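PDB 3GIP: N-acyl-D-glutamate deacylase from Bordetella bronchiseptica, which hydrolyses N-acyl-D-glutamate to D-glutamate and a carboxylic acid, as a zinc-containing member of the amidohydrolase superfamily. Local coordinates for residues G13-D18 and A22-A27; L7-T12 and G454-G459. All coordinates share one frame; numbering follows the deposited sequence.

Interaction 1 (G13-D18 and A22-A27)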
ATOM      1  N   GLY A  13      26.461  13.886  10.214  1.00 22.20           N
ATOM      2  CA  GLY A  13      27.014  14.387   8.967  1.00 21.46           C
ATOM      3  C   GLY A  13      26.106  14.504   7.758  1.00 21.37           C
ATOM      4  O   GLY A  13      26.535  15.000   6.715  1.00 21.53           O
ATOM      5  N   GLY A  14      24.859  14.070   7.887  1.00 20.09           N
ATOM      6  CA  GLY A  14      23.955  14.137   6.752  1.00 19.73           C
ATOM      7  C   GLY A  14      23.044  15.347   6.708  1.00 19.06           C
ATOM      8  O   GLY A  14      23.147  16.260   7.533  1.00 19.32           O
ATOM      9  N   TRP A  15      22.157  15.355   5.717  1.00 18.77           N
ATOM     10  CA  TRP A  15      21.192  16.427   5.541  1.00 19.30           C
ATOM     11  C   TRP A  15      19.811  15.887   5.863  1.00 17.79           C
ATOM     12  O   TRP A  15      19.376  14.876   5.310  1.00 16.75           O
ATOM     13  CB  TRP A  15      21.231  16.965   4.110  1.00 19.85           C
ATOM     14  CG  TRP A  15      22.442  17.795   3.835  1.00 23.18           C
ATOM     15  CD1 TRP A  15      23.716  17.348   3.625  1.00 25.48           C
ATOM     16  CD2 TRP A  15      22.508  19.226   3.803  1.00 23.79           C
ATOM     17  NE1 TRP A  15      24.572  18.414   3.465  1.00 26.03           N
ATOM     18  CE2 TRP A  15      23.858  19.577   3.570  1.00 25.55           C
ATOM     19  CE3 TRP A  15      21.559  20.247   3.948  1.00 23.85           C
ATOM     20  CZ2 TRP A  15      24.281  20.908   3.479  1.00 26.36           C
ATOM     21  CZ3 TRP A  15      21.982  21.574   3.859  1.00 23.39           C
ATOM     22  CH2 TRP A  15      23.332  21.889   3.626  1.00 24.54           C
ATOM     23  N   ILE A  16      19.124  16.568   6.768  1.00 17.27           N
ATOM     24  CA  ILE A  16      17.801  16.147   7.186  1.00 16.81           C
ATOM     25  C   ILE A  16      16.654  16.702   6.351  1.00 17.06           C
ATOM     26  O   ILE A  16      16.562  17.905   6.129  1.00 18.05           O
ATOM     27  CB  ILE A  16      17.529  16.564   8.648  1.00 18.50           C
ATOM     28  CG1 ILE A  16      18.512  15.868   9.591  1.00 20.11           C
ATOM     29  CG2 ILE A  16      16.088  16.241   9.024  1.00 19.49           C
ATOM     30  CD1 ILE A  16      18.296  14.390   9.726  1.00 25.88           C
ATOM     31  N   ILE A  17      15.799  15.803   5.875  1.00 15.08           N
ATOM     32  CA  ILE A  17      14.584  16.179   5.162  1.00 14.89           C
ATOM     33  C   ILE A  17      13.585  15.541   6.122  1.00 15.08           C
ATOM     34  O   ILE A  17      13.367  14.329   6.102  1.00 15.13           O
ATOM     35  CB  ILE A  17      14.504  15.560   3.747  1.00 13.93           C
ATOM     36  CG1 ILE A  17      15.518  16.258   2.836  1.00 14.69           C
ATOM     37  CG2 ILE A  17      13.094  15.719   3.182  1.00 14.35           C
ATOM     38  CD1 ILE A  17      15.390  15.916   1.363  1.00 15.77           C
ATOM     39  N   ASP A  18      13.008  16.373   6.987  1.00 15.05           N
ATOM     40  CA  ASP A  18      12.106  15.904   8.035  1.00 15.00           C
ATOM     41  C   ASP A  18      10.672  15.535   7.696  1.00 14.70           C
ATOM     42  O   ASP A  18       9.919  15.134   8.586  1.00 15.53           O
ATOM     43  CB  ASP A  18      12.095  16.912   9.191  1.00 15.58           C
ATOM     44  CG  ASP A  18      11.642  18.296   8.761  1.00 17.58           C
ATOM     45  OD1 ASP A  18      10.947  18.411   7.727  1.00 15.79           O
ATOM     46  OD2 ASP A  18      11.968  19.274   9.471  1.00 19.37           O
ATOM     47  N   ALA A  22       9.908  21.362   4.503  1.00 16.63           N
ATOM     48  CA  ALA A  22      10.903  22.409   4.700  1.00 16.65           C
ATOM     49  C   ALA A  22      12.203  22.032   3.998  1.00 16.96           C
ATOM     50  O   ALA A  22      12.484  20.857   3.789  1.00 16.40           O
ATOM     51  CB  ALA A  22      11.152  22.620   6.190  1.00 17.62           C
ATOM     52  N   PRO A  23      13.014  23.030   3.616  1.00 17.16           N
ATOM     53  CA  PRO A  23      14.283  22.747   2.935  1.00 17.60           C
ATOM     54  C   PRO A  23      15.203  21.841   3.753  1.00 18.37           C
ATOM     55  O   PRO A  23      15.266  21.953   4.977  1.00 18.86           O
ATOM     56  CB  PRO A  23      14.885  24.136   2.740  1.00 18.29           C
ATOM     57  CG  PRO A  23      13.675  25.012   2.604  1.00 18.77           C
ATOM     58  CD  PRO A  23      12.772  24.481   3.694  1.00 18.99           C
ATOM     59  N   ARG A  24      15.918  20.953   3.072  1.00 17.76           N
ATOM     60  CA  ARG A  24      16.843  20.043   3.740  1.00 18.35           C
ATOM     61  C   ARG A  24      17.844  20.860   4.557  1.00 19.84           C
ATOM     62  O   ARG A  24      18.263  21.943   4.138  1.00 20.94           O
ATOM     63  CB  ARG A  24      17.579  19.192   2.701  1.00 18.32           C
ATOM     64  CG  ARG A  24      18.498  19.986   1.781  1.00 17.88           C
ATOM     65  CD  ARG A  24      18.920  19.157   0.579  1.00 20.29           C
ATOM     66  NE  ARG A  24      17.800  18.935  -0.329  1.00 20.43           N
ATOM     67  CZ  ARG A  24      17.856  18.168  -1.414  1.00 20.99           C
ATOM     68  NH1 ARG A  24      18.981  17.543  -1.730  1.00 21.56           N
ATOM     69  NH2 ARG A  24      16.785  18.037  -2.185  1.00 19.34           N
ATOM     70  N   ARG A  25      18.219  20.350   5.724  1.00 20.16           N
ATOM     71  CA  ARG A  25      19.161  21.062   6.578  1.00 20.56           C
ATOM     72  C   ARG A  25      20.243  20.161   7.156  1.00 20.66           C
ATOM     73  O   ARG A  25      19.999  18.992   7.458  1.00 20.50           O
ATOM     74  CB  ARG A  25      18.409  21.773   7.711  1.00 22.81           C
ATOM     75  CG  ARG A  25      17.521  20.881   8.568  1.00 25.83           C
ATOM     76  CD  ARG A  25      16.590  21.743   9.418  1.00 30.81           C
ATOM     77  NE  ARG A  25      15.605  20.973  10.174  1.00 35.56           N
ATOM     78  CZ  ARG A  25      15.896  20.194  11.209  1.00 35.60           C
ATOM     79  NH1 ARG A  25      17.151  20.075  11.616  1.00 38.93           N
ATOM     80  NH2 ARG A  25      14.931  19.546  11.846  1.00 35.66           N
ATOM     81  N   ARG A  26      21.443  20.714   7.300  1.00 21.47           N
ATOM     82  CA  ARG A  26      22.573  19.972   7.846  1.00 22.61           C
ATOM     83  C   ARG A  26      22.408  19.828   9.355  1.00 22.89           C
ATOM     84  O   ARG A  26      22.518  20.807  10.095  1.00 24.47           O
ATOM     85  CB  ARG A  26      23.880  20.705   7.532  1.00 24.81           C
ATOM     86  CG  ARG A  26      25.092  20.170   8.282  1.00 29.35           C
ATOM     87  CD  ARG A  26      25.543  18.807   7.772  1.00 32.79           C
ATOM     88  NE  ARG A  26      26.483  18.184   8.701  1.00 35.84           N
ATOM     89  CZ  ARG A  26      26.122  17.526   9.799  1.00 37.43           C
ATOM     90  NH1 ARG A  26      24.838  17.394  10.103  1.00 36.77           N
ATOM     91  NH2 ARG A  26      27.044  17.016  10.605  1.00 38.23           N
ATOM     92  N   ALA A  27      22.142  18.606   9.807  1.00 22.11           N
ATOM     93  CA  ALA A  27      21.955  18.339  11.229  1.00 21.92           C
ATOM     94  C   ALA A  27      22.074  16.847  11.528  1.00 21.67           C
ATOM     95  O   ALA A  27      21.914  16.013  10.635  1.00 21.81           O
ATOM     96  CB  ALA A  27      20.588  18.848  11.675  1.00 22.99           C
TER
HETATM   97  O   HOH W   1      22.837  13.386   9.967  1.00 19.60           O
HETATM   98  O   HOH W   2      11.643  18.562   4.871  1.00 16.06           O
HETATM   99  O   HOH W   3      12.475  18.684  12.222  1.00 30.48           O
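Arg-25 O takes two contacts from the facing strand: Ile-16 N donates a 2.7 Å hydrogen bond, and Trp-15 CA adds a weaker CA-H...O contact. The return bond, from Arg-25 N to Ile-16 O at 3.0 Å, completes the antiparallel hydrogen-bonded pair of a small beta hairpin. The next pair, Trp-15 with Arg-26, is non-hydrogen-bonded and meets through its side chains. Arg-26 CB sits over the indole, 3.9 Å from the centroid of the Trp-15 six-membered ring and 5° off its normal, a CH-pi contact. With CG anti to the backbone N (chi1 169°) and a bend at chi2, the Arg-26 chain carries its guanidinium face over Gly-13 CA, while its NH1 pairs with Asp-28. Water joins Gly-14 N to Ala-27 O. On the Ile-16 side, Asp-18 OD2 makes a long salt bridge, 3.8 Å, to Arg-25 NH2, their planes 70° apart; Asp-18 OD1 is hydrogen-bonded to Thr-20 OG1. Ile-17 CG1 lies alongside Arg-24 CB at 3.6 Å. Strand 15-16 runs parallel to strand 57-64, while Ile-17 and Arg-24 lean on helix 397-404, where Glu-398 forms a salt bridge with Arg-24 NE.

Interaction 2 (L7-T12 and G454-G459)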
ATOM      1  N   LEU A   7      22.970   8.074  24.080  1.00 27.27           N
ATOM      2  CA  LEU A   7      22.015   7.842  23.004  1.00 27.57           C
ATOM      3  C   LEU A   7      22.138   6.397  22.541  1.00 26.80           C
ATOM      4  O   LEU A   7      23.221   5.813  22.597  1.00 25.84           O
ATOM      5  CB  LEU A   7      22.308   8.767  21.820  1.00 27.37           C
ATOM      6  CG  LEU A   7      22.038  10.264  21.972  1.00 27.51           C
ATOM      7  CD1 LEU A   7      22.614  11.009  20.776  1.00 26.89           C
ATOM      8  CD2 LEU A   7      20.543  10.507  22.088  1.00 27.17           C
ATOM      9  N   ASP A   8      21.032   5.821  22.088  1.00 26.13           N
ATOM     10  CA  ASP A   8      21.056   4.448  21.605  1.00 26.03           C
ATOM     11  C   ASP A   8      21.569   4.418  20.174  1.00 25.79           C
ATOM     12  O   ASP A   8      22.183   3.439  19.742  1.00 25.74           O
ATOM     13  CB  ASP A   8      19.659   3.829  21.670  1.00 27.10           C
ATOM     14  CG  ASP A   8      19.193   3.600  23.091  1.00 29.91           C
ATOM     15  OD1 ASP A   8      19.985   3.058  23.889  1.00 31.25           O
ATOM     16  OD2 ASP A   8      18.039   3.950  23.412  1.00 31.38           O
ATOM     17  N   PHE A   9      21.326   5.504  19.448  1.00 24.67           N
ATOM     18  CA  PHE A   9      21.748   5.609  18.060  1.00 23.61           C
ATOM     19  C   PHE A   9      21.909   7.076  17.677  1.00 22.51           C
ATOM     20  O   PHE A   9      21.245   7.952  18.229  1.00 22.18           O
ATOM     21  CB  PHE A   9      20.685   4.976  17.152  1.00 21.94           C
ATOM     22  CG  PHE A   9      21.238   4.057  16.094  1.00 21.33           C
ATOM     23  CD1 PHE A   9      20.931   2.701  16.116  1.00 21.61           C
ATOM     24  CD2 PHE A   9      22.039   4.545  15.064  1.00 21.48           C
ATOM     25  CE1 PHE A   9      21.411   1.839  15.130  1.00 20.67           C
ATOM     26  CE2 PHE A   9      22.525   3.691  14.069  1.00 20.57           C
ATOM     27  CZ  PHE A   9      22.209   2.335  14.105  1.00 21.00           C
ATOM     28  N   LYS A  10      22.814   7.346  16.748  1.00 22.15           N
ATOM     29  CA  LYS A  10      22.997   8.702  16.260  1.00 21.69           C
ATOM     30  C   LYS A  10      23.422   8.602  14.803  1.00 21.94           C
ATOM     31  O   LYS A  10      24.207   7.729  14.433  1.00 21.64           O
ATOM     32  CB  LYS A  10      24.034   9.477  17.087  1.00 23.05           C
ATOM     33  CG  LYS A  10      25.491   9.106  16.882  1.00 24.31           C
ATOM     34  CD  LYS A  10      26.372  10.084  17.653  1.00 25.38           C
ATOM     35  CE  LYS A  10      27.855   9.816  17.454  1.00 26.33           C
ATOM     36  NZ  LYS A  10      28.691  10.821  18.178  1.00 27.53           N
ATOM     37  N   ILE A  11      22.857   9.473  13.977  1.00 20.21           N
ATOM     38  CA  ILE A  11      23.156   9.510  12.552  1.00 19.88           C
ATOM     39  C   ILE A  11      23.710  10.901  12.293  1.00 20.28           C
ATOM     40  O   ILE A  11      22.986  11.895  12.368  1.00 20.42           O
ATOM     41  CB  ILE A  11      21.881   9.280  11.727  1.00 19.30           C
ATOM     42  CG1 ILE A  11      21.244   7.951  12.137  1.00 17.73           C
ATOM     43  CG2 ILE A  11      22.216   9.289  10.241  1.00 18.11           C
ATOM     44  CD1 ILE A  11      19.890   7.696  11.510  1.00 17.78           C
ATOM     45  N   THR A  12      24.998  10.966  11.979  1.00 20.96           N
ATOM     46  CA  THR A  12      25.659  12.247  11.787  1.00 22.47           C
ATOM     47  C   THR A  12      26.184  12.597  10.398  1.00 22.61           C
ATOM     48  O   THR A  12      26.333  11.736   9.530  1.00 23.64           O
ATOM     49  CB  THR A  12      26.837  12.368  12.766  1.00 24.11           C
ATOM     50  OG1 THR A  12      27.509  13.615  12.557  1.00 32.26           O
ATOM     51  CG2 THR A  12      27.816  11.222  12.549  1.00 22.51           C
ATOM     52  N   GLY A 454      20.668   2.883   5.123  1.00 16.66           N
ATOM     53  CA  GLY A 454      20.243   2.277   6.368  1.00 16.58           C
ATOM     54  C   GLY A 454      18.805   2.585   6.710  1.00 15.76           C
ATOM     55  O   GLY A 454      18.252   3.588   6.263  1.00 14.93           O
ATOM     56  N   VAL A 455      18.196   1.715   7.507  1.00 15.73           N
ATOM     57  CA  VAL A 455      16.811   1.903   7.912  1.00 15.62           C
ATOM     58  C   VAL A 455      16.617   1.524   9.370  1.00 16.03           C
ATOM     59  O   VAL A 455      17.061   0.463   9.812  1.00 16.48           O
ATOM     60  CB  VAL A 455      15.849   1.038   7.069  1.00 15.22           C
ATOM     61  CG1 VAL A 455      14.412   1.279   7.517  1.00 15.06           C
ATOM     62  CG2 VAL A 455      16.003   1.369   5.593  1.00 16.48           C
ATOM     63  N   LEU A 456      15.960   2.409  10.113  1.00 16.36           N
ATOM     64  CA  LEU A 456      15.660   2.163  11.514  1.00 16.36           C
ATOM     65  C   LEU A 456      14.149   2.105  11.663  1.00 16.20           C
ATOM     66  O   LEU A 456      13.422   2.892  11.053  1.00 17.05           O
ATOM     67  CB  LEU A 456      16.187   3.291  12.406  1.00 16.52           C
ATOM     68  CG  LEU A 456      17.682   3.597  12.460  1.00 16.25           C
ATOM     69  CD1 LEU A 456      17.911   4.768  13.416  1.00 17.67           C
ATOM     70  CD2 LEU A 456      18.452   2.371  12.926  1.00 18.15           C
ATOM     71  N   VAL A 457      13.681   1.152  12.457  1.00 16.24           N
ATOM     72  CA  VAL A 457      12.264   1.011  12.747  1.00 16.34           C
ATOM     73  C   VAL A 457      12.218   1.140  14.262  1.00 17.09           C
ATOM     74  O   VAL A 457      12.801   0.325  14.976  1.00 17.71           O
ATOM     75  CB  VAL A 457      11.719  -0.368  12.320  1.00 16.06           C
ATOM     76  CG1 VAL A 457      10.319  -0.574  12.880  1.00 15.72           C
ATOM     77  CG2 VAL A 457      11.684  -0.458  10.798  1.00 17.48           C
ATOM     78  N   ASN A 458      11.558   2.186  14.746  1.00 16.56           N
ATOM     79  CA  ASN A 458      11.466   2.427  16.182  1.00 17.66           C
ATOM     80  C   ASN A 458      12.854   2.412  16.823  1.00 19.01           C
ATOM     81  O   ASN A 458      13.056   1.851  17.906  1.00 20.35           O
ATOM     82  CB  ASN A 458      10.550   1.385  16.824  1.00 17.11           C
ATOM     83  CG  ASN A 458       9.130   1.470  16.298  1.00 16.77           C
ATOM     84  OD1 ASN A 458       8.523   0.463  15.939  1.00 19.10           O
ATOM     85  ND2 ASN A 458       8.590   2.683  16.255  1.00 15.20           N
ATOM     86  N   GLY A 459      13.806   3.031  16.133  1.00 18.09           N
ATOM     87  CA  GLY A 459      15.167   3.126  16.631  1.00 18.89           C
ATOM     88  C   GLY A 459      16.077   1.927  16.434  1.00 19.37           C
ATOM     89  O   GLY A 459      17.272   2.007  16.726  1.00 21.08           O
TER
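Leu-456 reaches Phe-9 and Ile-11 because its CG stands anti to the carbonyl carbon (chi1 -61°) and CD1 continues the extended chain from CA, which sends the two methyls to different partners. Phe-9 meets it with an unusual chi1 of -134°, away from the staggered positions, and this sets the ring with one face toward CD2. The result is a CH-pi contact: Leu-456 CD2 lies 4.0 Å from the centroid of the Phe-9 ring, 22° off the normal and displaced toward the rim. The closest approach of the two residues is CD2 to Phe-9 CE1, 3.7 Å. The other branch, Leu-456 CD1, meets Ile-11 CD1 tip to tip at 4.0 Å. Beyond Leu-456 in the chain, the turn that follows strand 452-457 brings the carbonyl of Gly-459 to the same phenylalanine, with Gly-459 O 3.8 Å from Phe-9 CD1. The backbones themselves stay well apart, Phe-9 CA and Gly-459 CA being 7.2 Å from each other, so the two sheets meet here mainly through side chains, with the Gly-459 carbonyl adding a backbone group, and the strands do not pair. Such meshing of two sheets is consistent with the small beta-sandwich domain beside the amidohydrolase barrel. Opposite Val-31, strand 7-12 spends two residues, Asp-8 and Phe-9, on one partner: a classic beta bulge. Trp-51 of strand 50-52 closes the cluster, edge-to-face with Phe-9 and touching both Ile-11 and Leu-456. Ile-11 also packs on Leu-29 of strand 28-32, and Leu-456 on Glu-461 of strand 460-463, the antiparallel neighbour of strand 452-457.

In the fold
The two interactions have centres 15 Å apart, both well out from the middle of the chain. Strand 7-12 of interaction 2 leads through Gly-13 and Gly-14 into strand 15-16 of interaction 1; the hairpin closes within a few residues, whereas strand 452-457 arrives only near the C-terminal end. They meet where Thr-12 adjoins Arg-26 and where Asp-28 binds Gly-13 N, Arg-26 and, weakly, Thr-12. Interaction 1 and strand 452-457 both connect to strand 57-64, the latter through strand 428-431. Uniting strands from both chain ends is consistent with the small beta-sandwich domain that amidohydrolases carry beside their barrel. Neither interaction includes a zinc ligand (Cys-95, His-218, His-248).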